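Local coordinates for protein MIX1 (Leishmania major, PDB 3HA4) that probably acts as a homodimeric, TPR-like helical scaffold that mediates protein-protein interactions, at residues P32-L37 and P66-I71. Numbering follows the deposited sequence.
Sequences PPWPLL and PADWLI
Asp68 OD2 is gripped by two donors, Trp34 NE1 and Ile71 N, and so illustrates how one helix-capping carboxylate can also tie down a second helix in a TPR-like stack of helical hairpins. Here helix 34-42 and helix 70-81, separated in sequence by helix 54-64, meet near their N-terminal ends in the buried interior of the fold. Trp34 NE1 donates to Asp68 OD2 over 2.9 Å in a nearly straight bond (164°). OD2 lies almost in the ring plane of Trp34, whereas NE1 stands far above the carboxylate plane, and the two flat groups are turned nearly perpendicular. Ile71 N reaches Asp68 OD2 from the opposite face of the carboxylate at 3.0 Å, while Leu70 N makes a weak bond to OD1; through these two bonds the Asp68 carboxylate caps the start of helix 70-81. The N-H groups at that helix end would be expected to help stabilise negative charge on Asp68, and OD1 has a further weak bond from Gly118 N.

Leu70 and Ile71 add apolar contacts to the indole. Trp34 CG lies anti to the backbone N (chi1 -180°), and the ring beyond it reaches helix 70-81. Its six-membered ring meets Leu70 at the edge, Trp34 CH2 lying 3.6 Å from Leu70 CD2, and Ile71 CD1 approaches the pyrrole part obliquely, 3.5 Å from Trp34 NE1. Tyr65 packs edge-to-face with the indole, and Asp124 of the second subunit also packs against Trp34, which places the contact beside the homodimer interface. One turn along helix 34-42, the Leu37 side chain crosses that of Ile71 at about a right angle, and Leu37 CG rests 3.9 Å from Ile71 CD1, the methyl that also touches the indole.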
# COMPACT_ATOMS: atom_id res chain seq x y z
N PRO A 32 9.99 -4.37 14.96
CA PRO A 32 10.23 -4.66 13.55
C PRO A 32 10.43 -3.34 12.84
O PRO A 32 9.65 -2.42 13.06
CB PRO A 32 8.91 -5.29 13.08
CG PRO A 32 8.13 -5.59 14.34
CD PRO A 32 8.59 -4.59 15.35
N PRO A 33 11.47 -3.22 12.02
CA PRO A 33 11.51 -1.96 11.28
C PRO A 33 10.29 -1.87 10.36
O PRO A 33 9.84 -2.89 9.83
CB PRO A 33 12.82 -2.05 10.47
CG PRO A 33 13.59 -3.19 11.11
CD PRO A 33 12.59 -4.12 11.69
N TRP A 34 9.77 -0.66 10.18
CA TRP A 34 8.57 -0.43 9.38
C TRP A 34 8.68 -0.94 7.92
O TRP A 34 7.73 -1.54 7.40
CB TRP A 34 8.16 1.05 9.44
CG TRP A 34 6.93 1.40 8.65
CD1 TRP A 34 5.63 1.35 9.08
CD2 TRP A 34 6.88 1.83 7.28
NE1 TRP A 34 4.78 1.72 8.07
CE2 TRP A 34 5.52 2.03 6.96
CE3 TRP A 34 7.86 2.07 6.31
CZ2 TRP A 34 5.11 2.46 5.69
CZ3 TRP A 34 7.45 2.50 5.05
CH2 TRP A 34 6.08 2.69 4.75
N PRO A 35 9.79 -0.77 7.27
CA PRO A 35 9.84 -1.20 5.90
C PRO A 35 9.82 -2.68 5.72
O PRO A 35 9.31 -3.10 4.76
CB PRO A 35 11.14 -0.60 5.42
CG PRO A 35 11.30 0.51 6.22
CD PRO A 35 10.91 0.13 7.53
N LEU A 36 10.35 -3.45 6.64
CA LEU A 36 10.25 -4.89 6.52
C LEU A 36 8.87 -5.40 6.87
O LEU A 36 8.41 -6.36 6.32
CB LEU A 36 11.34 -5.57 7.34
CG LEU A 36 11.15 -7.05 7.60
CD1 LEU A 36 11.61 -7.95 6.51
CD2 LEU A 36 11.69 -7.49 8.89
N LEU A 37 8.22 -4.71 7.78
CA LEU A 37 6.86 -4.94 8.18
C LEU A 37 5.89 -4.63 7.07
O LEU A 37 4.97 -5.36 6.83
CB LEU A 37 6.54 -4.11 9.40
CG LEU A 37 5.20 -4.29 10.07
CD1 LEU A 37 4.94 -5.69 10.41
CD2 LEU A 37 5.03 -3.42 11.24
N PRO A 66 1.27 3.58 15.27
CA PRO A 66 -0.16 3.93 15.36
C PRO A 66 -0.53 5.10 14.46
O PRO A 66 -1.72 5.34 14.24
CB PRO A 66 -0.34 4.37 16.82
CG PRO A 66 1.05 4.74 17.31
CD PRO A 66 2.07 4.13 16.38
N ALA A 67 0.47 5.83 13.96
CA ALA A 67 0.23 6.97 13.08
C ALA A 67 0.32 6.65 11.60
O ALA A 67 0.03 7.51 10.77
CB ALA A 67 1.16 8.13 13.42
N ASP A 68 0.73 5.43 11.26
CA ASP A 68 0.87 5.04 9.86
C ASP A 68 -0.46 4.72 9.17
O ASP A 68 -1.37 4.14 9.79
CB ASP A 68 1.79 3.83 9.72
CG ASP A 68 2.04 3.45 8.27
OD1 ASP A 68 2.32 4.37 7.45
OD2 ASP A 68 1.96 2.24 7.94
N TRP A 69 -0.57 5.08 7.90
CA TRP A 69 -1.79 4.80 7.12
C TRP A 69 -1.52 3.75 6.04
O TRP A 69 -2.43 3.07 5.59
CB TRP A 69 -2.36 6.09 6.47
CG TRP A 69 -1.35 6.77 5.62
CD1 TRP A 69 -0.40 7.65 6.03
CD2 TRP A 69 -1.12 6.55 4.22
NE1 TRP A 69 0.39 8.02 4.97
CE2 TRP A 69 -0.03 7.36 3.85
CE3 TRP A 69 -1.75 5.77 3.25
CZ2 TRP A 69 0.44 7.41 2.54
CZ3 TRP A 69 -1.27 5.83 1.96
CH2 TRP A 69 -0.19 6.64 1.61
N LEU A 70 -0.26 3.65 5.62
CA LEU A 70 0.11 2.78 4.51
C LEU A 70 -0.18 1.31 4.80
O LEU A 70 -0.82 0.62 4.01
CB LEU A 70 1.59 2.97 4.15
CG LEU A 70 2.05 2.35 2.83
CD1 LEU A 70 0.99 2.51 1.74
CD2 LEU A 70 3.37 2.95 2.38
N ILE A 71 0.29 0.84 5.95
CA ILE A 71 0.06 -0.54 6.30
C ILE A 71 -1.44 -0.82 6.50
O ILE A 71 -1.95 -1.82 5.98
CB ILE A 71 0.93 -0.96 7.50
CG1 ILE A 71 2.39 -1.06 7.04
CG2 ILE A 71 0.43 -2.28 8.11
CD1 ILE A 71 3.37 -1.50 8.10